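Multicopper oxidase (Uncultured bacterium, PDB 4E9X) probably oxidises organic substrates with its copper centres and passes the electrons to molecular oxygen, which it reduces to water. Local coordinates at residues 208-213 with 249-254; 140-145 with 179-184. One frame throughout, in Å; residues are numbered along the deposited sequence. Where two conformers were deposited one is given.

Contact 1 (208-213 with 249-254). With CU (copper (II) ion), chain F; CU (copper (II) ion), chain S.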
ATOM      1  N   HIS A 208       5.634 -20.406  -7.257  1.00  8.37           N
ATOM      2  CA  HIS A 208       6.206 -20.539  -5.914  1.00  7.81           C
ATOM      3  C   HIS A 208       5.490 -19.593  -4.975  1.00  7.21           C
ATOM      4  O   HIS A 208       5.071 -18.513  -5.328  1.00  9.45           O
ATOM      5  CB  HIS A 208       7.684 -20.059  -5.901  1.00  9.30           C
ATOM      6  CG  HIS A 208       8.580 -20.754  -6.904  1.00  8.55           C
ATOM      7  ND1 HIS A 208       8.534 -20.429  -8.250  1.00  8.66           N
ATOM      8  CD2 HIS A 208       9.493 -21.771  -6.772  1.00  8.24           C
ATOM      9  CE1 HIS A 208       9.381 -21.234  -8.889  1.00  9.15           C
ATOM     10  NE2 HIS A 208       9.976 -22.028  -8.017  1.00  8.79           N
ATOM     11  N   ASP A 209       5.381 -20.019  -3.708  1.00  7.24           N
ATOM     12  CA  ASP A 209       5.111 -19.068  -2.631  1.00  8.35           C
ATOM     13  C   ASP A 209       6.431 -18.573  -2.041  1.00  7.87           C
ATOM     14  O   ASP A 209       7.453 -19.235  -2.106  1.00  9.85           O
ATOM     15  CB  ASP A 209       4.266 -19.776  -1.560  1.00 10.72           C
ATOM     16  CG  ASP A 209       2.873 -20.030  -2.088  1.00 11.32           C
ATOM     17  OD1 ASP A 209       2.259 -19.063  -2.624  1.00 13.54           O
ATOM     18  OD2 ASP A 209       2.401 -21.160  -1.974  1.00 14.88           O
ATOM     19  N   MET A 210       6.347 -17.377  -1.471  1.00  7.67           N
ATOM     20  CA  MET A 210       7.441 -16.776  -0.759  1.00  6.82           C
ATOM     21  C   MET A 210       7.142 -16.838   0.744  1.00  7.64           C
ATOM     22  O   MET A 210       6.038 -16.519   1.205  1.00  9.95           O
ATOM     23  CB  MET A 210       7.559 -15.291  -1.119  1.00  7.63           C
ATOM     24  CG  MET A 210       8.056 -15.117  -2.568  1.00  8.33           C
ATOM     25  SD  MET A 210       7.963 -13.395  -3.128  1.00  8.46           S
ATOM     26  CE  MET A 210       6.223 -13.229  -3.538  1.00  9.62           C
ATOM     27  N   LEU A 211       8.108 -17.225   1.548  1.00  7.08           N
ATOM     28  CA  LEU A 211       7.992 -17.133   2.995  1.00  7.16           C
ATOM     29  C   LEU A 211       8.592 -15.794   3.415  1.00  7.11           C
ATOM     30  O   LEU A 211       9.806 -15.611   3.272  1.00  7.45           O
ATOM     31  CB  LEU A 211       8.740 -18.278   3.683  1.00  8.37           C
ATOM     32  CG  LEU A 211       8.636 -18.228   5.217  1.00  9.60           C
ATOM     33  CD1 LEU A 211       7.183 -18.403   5.690  1.00 11.18           C
ATOM     34  CD2 LEU A 211       9.531 -19.292   5.848  1.00 14.12           C
ATOM     35  N   VAL A 212       7.749 -14.880   3.871  1.00  7.09           N
ATOM     36  CA  VAL A 212       8.206 -13.548   4.323  1.00  6.82           C
ATOM     37  C   VAL A 212       8.797 -13.713   5.724  1.00  6.93           C
ATOM     38  O   VAL A 212       8.087 -14.047   6.682  1.00  7.80           O
ATOM     39  CB  VAL A 212       7.040 -12.556   4.312  1.00  7.38           C
ATOM     40  CG1 VAL A 212       7.597 -11.195   4.744  1.00  8.04           C
ATOM     41  CG2 VAL A 212       6.343 -12.482   2.945  1.00  8.05           C
ATOM     42  N   THR A 213      10.120 -13.494   5.835  1.00  7.36           N
ATOM     43  CA  THR A 213      10.800 -13.720   7.101  1.00  7.11           C
ATOM     44  C   THR A 213      11.258 -12.459   7.804  1.00  7.28           C
ATOM     45  O   THR A 213      11.502 -12.520   8.996  1.00  7.75           O
ATOM     46  CB  THR A 213      12.069 -14.593   6.834  1.00  8.15           C
ATOM     47  OG1 THR A 213      12.917 -13.947   5.890  1.00  8.51           O
ATOM     48  CG2 THR A 213      11.702 -15.953   6.220  1.00  8.92           C
ATOM     49  N   PHE A 249       9.485 -19.416 -14.697  1.00  7.62           N
ATOM     50  CA  PHE A 249       8.424 -18.779 -13.931  1.00  8.25           C
ATOM     51  C   PHE A 249       8.676 -17.286 -13.785  1.00  7.83           C
ATOM     52  O   PHE A 249       9.592 -16.838 -13.107  1.00  8.73           O
ATOM     53  CB  PHE A 249       8.341 -19.463 -12.553  1.00  8.16           C
ATOM     54  CG  PHE A 249       7.621 -20.808 -12.637  1.00  7.89           C
ATOM     55  CD1 PHE A 249       6.275 -20.886 -12.972  1.00  8.54           C
ATOM     56  CD2 PHE A 249       8.323 -21.972 -12.318  1.00  9.52           C
ATOM     57  CE1 PHE A 249       5.640 -22.104 -12.971  1.00  9.61           C
ATOM     58  CE2 PHE A 249       7.658 -23.216 -12.334  1.00  9.23           C
ATOM     59  CZ  PHE A 249       6.296 -23.262 -12.657  1.00  9.36           C
ATOM     60  N   ILE A 250       7.832 -16.484 -14.444  1.00  8.55           N
ATOM     61  CA  ILE A 250       8.013 -15.018 -14.392  1.00  9.09           C
ATOM     62  C   ILE A 250       7.800 -14.542 -12.985  1.00  9.31           C
ATOM     63  O   ILE A 250       7.099 -15.142 -12.165  1.00 10.11           O
ATOM     64  CB  ILE A 250       7.087 -14.411 -15.452  1.00 12.06           C
ATOM     65  CG1 ILE A 250       7.390 -12.980 -15.888  1.00 14.74           C
ATOM     66  CG2 ILE A 250       5.635 -14.458 -15.024  1.00 12.21           C
ATOM     67  CD1 ILE A 250       6.569 -12.525 -17.093  1.00 17.40           C
ATOM     68  N   PHE A 251       8.409 -13.385 -12.663  1.00  9.21           N
ATOM     69  CA  PHE A 251       8.460 -12.875 -11.277  1.00  8.56           C
ATOM     70  C   PHE A 251       8.430 -11.367 -11.511  1.00  9.27           C
ATOM     71  O   PHE A 251       9.329 -10.827 -12.154  1.00 11.97           O
ATOM     72  CB  PHE A 251       9.740 -13.394 -10.653  1.00  9.84           C
ATOM     73  CG  PHE A 251      10.029 -13.085  -9.151  1.00 11.82           C
ATOM     74  CD1 PHE A 251      11.219 -13.499  -8.592  1.00 15.77           C
ATOM     75  CD2 PHE A 251       9.121 -12.416  -8.313  1.00 13.82           C
ATOM     76  CE1 PHE A 251      11.559 -13.296  -7.257  1.00 18.93           C
ATOM     77  CE2 PHE A 251       9.492 -12.191  -7.005  1.00 15.95           C
ATOM     78  CZ  PHE A 251      10.666 -12.590  -6.467  1.00 17.09           C
ATOM     79  N   HIS A 252       7.377 -10.690 -11.033  1.00  8.41           N
ATOM     80  CA  HIS A 252       7.194  -9.317 -11.544  1.00  8.99           C
ATOM     81  C   HIS A 252       6.331  -8.493 -10.612  1.00  8.00           C
ATOM     82  O   HIS A 252       5.589  -9.006  -9.786  1.00  8.33           O
ATOM     83  CB  HIS A 252       6.544  -9.327 -12.939  1.00 11.12           C
ATOM     84  CG  HIS A 252       5.177  -9.943 -12.927  1.00 12.21           C
ATOM     85  ND1 HIS A 252       3.988  -9.209 -12.757  1.00 13.50           N
ATOM     86  CD2 HIS A 252       4.772 -11.216 -13.046  1.00 12.98           C
ATOM     87  CE1 HIS A 252       2.982 -10.098 -12.791  1.00 14.89           C
ATOM     88  NE2 HIS A 252       3.401 -11.321 -12.976  1.00 13.03           N
ATOM     89  N   ASP A 253       6.407  -7.180 -10.803  1.00  8.53           N
ATOM     90  CA  ASP A 253       5.475  -6.240 -10.158  1.00  8.49           C
ATOM     91  C   ASP A 253       4.108  -6.466 -10.785  1.00  8.65           C
ATOM     92  O   ASP A 253       3.950  -6.446 -12.018  1.00 12.31           O
ATOM     93  CB  ASP A 253       6.020  -4.833 -10.367  1.00  8.61           C
ATOM     94  CG  ASP A 253       5.246  -3.729  -9.720  1.00  7.84           C
ATOM     95  OD1 ASP A 253       4.165  -3.955  -9.142  1.00  8.54           O
ATOM     96  OD2 ASP A 253       5.754  -2.572  -9.803  1.00  9.05           O
ATOM     97  N   HIS A 254       3.115  -6.681  -9.935  1.00  8.65           N
ATOM     98  CA  HIS A 254       1.741  -6.955 -10.404  1.00  8.60           C
ATOM     99  C   HIS A 254       0.927  -5.699 -10.580  1.00  9.64           C
ATOM    100  O   HIS A 254      -0.265  -5.762 -10.985  1.00 11.24           O
ATOM    101  CB  HIS A 254       1.108  -7.924  -9.410  1.00  9.51           C
ATOM    102  CG  HIS A 254       0.042  -8.815 -10.007  1.00  9.81           C
ATOM    103  ND1 HIS A 254      -1.187  -8.402 -10.532  1.00 11.14           N
ATOM    104  CD2 HIS A 254       0.009 -10.157 -10.140  1.00 10.31           C
ATOM    105  CE1 HIS A 254      -1.864  -9.452 -10.942  1.00 11.06           C
ATOM    106  NE2 HIS A 254      -1.179 -10.573 -10.736  1.00 11.36           N
TER
HETATM  107 CU    CU F1403       2.235 -12.752 -13.685  0.80 12.83          CU
HETATM  108 CU    CU S3404      -1.858 -12.494 -11.122  0.80  9.88          CU

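Contact 2 (140-145 with 179-184)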
ATOM      1  N   VAL A 140      19.660 -12.562  -3.180  1.00  7.96           N
ATOM      2  CA  VAL A 140      19.194 -11.767  -4.308  1.00  7.90           C
ATOM      3  C   VAL A 140      18.690 -10.418  -3.813  1.00  7.90           C
ATOM      4  O   VAL A 140      17.828 -10.366  -2.956  1.00  9.55           O
ATOM      5  CB  VAL A 140      18.022 -12.532  -4.977  1.00  8.17           C
ATOM      6  CG1 VAL A 140      17.331 -11.768  -6.105  1.00  9.03           C
ATOM      7  CG2 VAL A 140      18.528 -13.906  -5.491  1.00  9.96           C
ATOM      8  N   ILE A 141      19.210  -9.354  -4.411  1.00  7.05           N
ATOM      9  CA  ILE A 141      18.761  -7.980  -4.100  1.00  6.98           C
ATOM     10  C   ILE A 141      17.927  -7.470  -5.229  1.00  6.79           C
ATOM     11  O   ILE A 141      18.381  -7.478  -6.384  1.00  7.32           O
ATOM     12  CB  ILE A 141      19.995  -7.093  -3.842  1.00  7.58           C
ATOM     13  CG1 ILE A 141      20.556  -7.382  -2.419  1.00  7.58           C
ATOM     14  CG2 ILE A 141      19.701  -5.593  -4.024  1.00  7.53           C
ATOM     15  CD1 ILE A 141      21.923  -6.793  -2.140  1.00  8.72           C
ATOM     16  N   MET A 142      16.732  -6.976  -4.921  1.00  6.75           N
ATOM     17  CA  MET A 142      15.811  -6.365  -5.892  1.00  7.19           C
ATOM     18  C   MET A 142      15.377  -4.984  -5.416  1.00  7.04           C
ATOM     19  O   MET A 142      14.544  -4.857  -4.499  1.00  7.25           O
ATOM     20  CB  MET A 142      14.547  -7.221  -6.106  1.00  7.86           C
ATOM     21  CG  MET A 142      14.910  -8.562  -6.793  1.00  8.46           C
ATOM     22  SD  MET A 142      13.399  -9.344  -7.353  1.00 12.92           S
ATOM     23  CE  MET A 142      13.946 -10.973  -7.858  1.00 12.61           C
ATOM     24  N   MET A 143      15.936  -3.930  -6.043  1.00  7.40           N
ATOM     25  CA  MET A 143      15.621  -2.551  -5.611  1.00  7.27           C
ATOM     26  C   MET A 143      14.725  -1.942  -6.663  1.00  7.20           C
ATOM     27  O   MET A 143      15.149  -1.756  -7.836  1.00  7.81           O
ATOM     28  CB  MET A 143      16.940  -1.756  -5.500  1.00  7.68           C
ATOM     29  CG  MET A 143      17.916  -2.429  -4.521  1.00  9.08           C
ATOM     30  SD  MET A 143      19.360  -1.408  -4.073  1.00  9.31           S
ATOM     31  CE  MET A 143      18.591  -0.247  -2.946  1.00 10.48           C
ATOM     32  N   MET A 144      13.491  -1.673  -6.310  1.00  6.98           N
ATOM     33  CA  MET A 144      12.504  -1.180  -7.272  1.00  7.95           C
ATOM     34  C   MET A 144      12.438   0.329  -7.260  1.00  6.99           C
ATOM     35  O   MET A 144      12.571   0.951  -6.203  1.00  8.06           O
ATOM     36  CB  MET A 144      11.100  -1.742  -6.965  1.00  8.58           C
ATOM     37  CG  MET A 144      10.809  -3.089  -7.646  1.00  9.81           C
ATOM     38  SD  MET A 144      11.879  -4.453  -7.150  1.00  8.91           S
ATOM     39  CE  MET A 144      11.404  -4.596  -5.412  1.00 10.87           C
ATOM     40  N   SER A 145      12.253   0.952  -8.434  1.00  7.69           N
ATOM     41  CA  SER A 145      12.106   2.396  -8.540  1.00  8.00           C
ATOM     42  C   SER A 145      11.343   2.692  -9.833  1.00  7.62           C
ATOM     43  O   SER A 145      10.977   1.821 -10.625  1.00  8.42           O
ATOM     44  CB  SER A 145      13.430   3.123  -8.465  1.00  8.43           C
ATOM     45  OG  SER A 145      14.231   2.865  -9.603  1.00  9.33           O
ATOM     46  N   GLN A 179      17.486  -9.003 -16.129  1.00  8.85           N
ATOM     47  CA  GLN A 179      18.162 -10.304 -16.318  1.00  8.80           C
ATOM     48  C   GLN A 179      17.369 -11.369 -15.562  1.00  9.12           C
ATOM     49  O   GLN A 179      16.729 -11.062 -14.537  1.00  8.55           O
ATOM     50  CB  GLN A 179      19.578 -10.244 -15.718  1.00  9.83           C
ATOM     51  CG  GLN A 179      20.475  -9.299 -16.510  1.00 11.05           C
ATOM     52  CD  GLN A 179      21.095  -9.986 -17.703  1.00 10.55           C
ATOM     53  OE1 GLN A 179      21.077 -11.209 -17.780  1.00 11.25           O
ATOM     54  NE2 GLN A 179      21.612  -9.175 -18.612  1.00 12.36           N
ATOM     55  N   PRO A 180      17.463 -12.593 -16.007  1.00  8.26           N
ATOM     56  CA  PRO A 180      16.807 -13.691 -15.304  1.00  8.70           C
ATOM     57  C   PRO A 180      17.477 -14.001 -13.990  1.00  7.91           C
ATOM     58  O   PRO A 180      18.664 -13.733 -13.753  1.00  9.37           O
ATOM     59  CB  PRO A 180      17.000 -14.901 -16.280  1.00  9.24           C
ATOM     60  CG  PRO A 180      18.234 -14.543 -17.095  1.00  9.72           C
ATOM     61  CD  PRO A 180      18.172 -13.029 -17.234  1.00  9.70           C
ATOM     62  N   LEU A 181      16.687 -14.618 -13.116  1.00  8.10           N
ATOM     63  CA  LEU A 181      17.133 -15.150 -11.814  0.50  8.21           C
ATOM     64  C   LEU A 181      17.301 -16.649 -12.048  1.00  8.38           C
ATOM     65  O   LEU A 181      16.309 -17.410 -12.115  1.00  8.55           O
ATOM     66  CB  LEU A 181      16.104 -14.785 -10.745  0.50  9.78           C
ATOM     67  CG  LEU A 181      16.475 -14.831  -9.273  0.50  9.48           C
ATOM     68  CD1 LEU A 181      15.383 -14.219  -8.395  0.50  8.31           C
ATOM     69  CD2 LEU A 181      16.765 -16.256  -8.827  0.50 12.55           C
ATOM     70  N   ARG A 182      18.558 -17.096 -12.243  1.00  8.62           N
ATOM     71  CA  ARG A 182      18.831 -18.482 -12.618  1.00  8.45           C
ATOM     72  C   ARG A 182      19.062 -19.328 -11.384  1.00  8.36           C
ATOM     73  O   ARG A 182      19.892 -18.982 -10.522  1.00 10.89           O
ATOM     74  CB  ARG A 182      20.037 -18.583 -13.590  1.00  9.12           C
ATOM     75  CG  ARG A 182      19.654 -17.940 -14.926  1.00  9.94           C
ATOM     76  CD  ARG A 182      20.701 -18.258 -15.992  1.00  9.94           C
ATOM     77  NE  ARG A 182      20.307 -17.743 -17.275  1.00 10.60           N
ATOM     78  CZ  ARG A 182      21.104 -17.656 -18.320  1.00 11.10           C
ATOM     79  NH1 ARG A 182      22.365 -18.012 -18.248  1.00 11.19           N
ATOM     80  NH2 ARG A 182      20.644 -17.159 -19.480  1.00 11.94           N
ATOM     81  N   VAL A 183      18.314 -20.415 -11.298  1.00  8.44           N
ATOM     82  CA  VAL A 183      18.377 -21.340 -10.149  1.00  8.93           C
ATOM     83  C   VAL A 183      18.500 -22.742 -10.668  1.00  8.95           C
ATOM     84  O   VAL A 183      18.323 -23.013 -11.851  1.00  9.96           O
ATOM     85  CB  VAL A 183      17.125 -21.230  -9.251  1.00  8.67           C
ATOM     86  CG1 VAL A 183      17.010 -19.760  -8.755  1.00 11.85           C
ATOM     87  CG2 VAL A 183      15.872 -21.686  -9.992  1.00 10.48           C
ATOM     88  N   LYS A 184      18.767 -23.673  -9.755  1.00 10.19           N
ATOM     89  CA  LYS A 184      18.612 -25.095 -10.061  1.00 10.38           C
ATOM     90  C   LYS A 184      17.790 -25.717  -8.934  1.00  9.41           C
ATOM     91  O   LYS A 184      17.695 -25.205  -7.820  1.00 10.66           O
ATOM     92  CB  LYS A 184      19.937 -25.830 -10.260  1.00 13.44           C
ATOM     93  CG  LYS A 184      20.713 -25.962  -8.961  1.00 15.08           C
ATOM     94  CD  LYS A 184      21.988 -26.762  -9.266  1.00 20.39           C
ATOM     95  CE  LYS A 184      22.703 -27.146  -7.996  1.00 26.51           C
ATOM     96  NZ  LYS A 184      23.855 -28.077  -8.315  1.00 36.09           N
TER

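Contact 1 (208-213 with 249-254)
In the beta sandwich of the second cupredoxin domain, strand 210-215 with the loop leading into it faces strand 248-253 of the other sheet, beside the copper site at the subunit interface. His208 turns the edge of its imidazole toward the face of Phe249 in an offset T-shaped pair. Ring centroids lie 5.4 Å apart with planes at 88°, and His208 CE1 is 3.7 Å from Phe249 CD2. The imidazole is held at both nitrogens: ND1 bonds to the carbonyl of His206, NE2 to the hydroxyl of Tyr275. Two residues on is a Met-aromatic contact: Met210 SD lies 4.3 Å from Phe251 CE2, oblique to the ring. His252 NE2 binds one copper at 2.0 Å with His206 and, from the second subunit, His106. Just past the strand, His254 NE2 binds a second at 2.1 Å with His62 and His104 of that subunit. His252 ND1 donates a nearly straight bond (166°) to Asp253 O, 2.9 Å away, from above the carbonyl plane. With the acceptor in the imidazole plane, the bond helps to hold the ring's rotation, NE2 turned to the metal. Phe249 and Phe251 thus meet the other sheet, while His252, directly after Phe251, turns its ring the other way, to copper.

Contact 2 (140-145 with 179-184)
Val140 opens the contact by meeting Leu181 tip to tip. Val140 CG1 lies anti to the backbone N (chi1 175°) and stops 3.9 Å from Leu181 CD1. Both CB atoms point across the gap between the strands, so the two branched ends approach directly. Ile141 faces the other way, toward Pro121 of strand 119-125 and Phe194. Met142 returns to the contact. Its chain runs extended beyond CG (chi2 -167°, chi3 -171°), which carries the terminal methyl far from the backbone. Met142 CE comes within 3.6 Å of Leu181 CD1, and the two side chains cross at about a right angle. One methyl of Leu181, CD1, therefore receives both partners. Leu181 was deposited in two conformers, and this arrangement is that of one of them. Met143 lies on the far side of the strand with Ile141, against Trp119, Pro121 and Phe194.

The three touching residues are buried, and the contact between them is wholly apolar. The backbones stay apart: the closest CA atoms, those of Val140 and Leu181, are 8.5 Å from each other. This is consistent with two facing sheets, and too wide for neighbouring strands of one sheet.

Strand 138-147 lies in the six-stranded sheet, between strands 167-170 and 187-195. Val140 and Met142 form backbone hydrogen bonds with the latter, at Lys190, Arg192 and Phe194. Strand 181-183 is an outermost strand of the facing five-stranded sheet, parallel to strand 270-275. Arg182 makes a salt bridge with Glu274 of that neighbour. The side chain of Val140 also packs on Val189 and Ile191 of strand 187-195, while Val183 rests on Ile273 and Tyr275 of strand 270-275.

Contacts 1 and 2 join the same two sheets of one cupredoxin domain, and their centres lie 11 Å apart. In sequence contact 2 closes before contact 1 opens. Phe251 links them in space: its CE1 is 3.4 Å from Met142 CE and 4.1 Å from Leu181 CD1. Met142 and Met210 thus both reach the same phenyl ring, each from a strand of the six-stranded sheet. The copper site adjoins contact 1, where His252 and His254 also line the oxygen pocket with His204 and His206. Contact 2 lies nearer the chain's centre, about 10 Å from it against about 16 Å for contact 1 (centre to centre), with the side chain of Met142 about 13 Å from a bound copper.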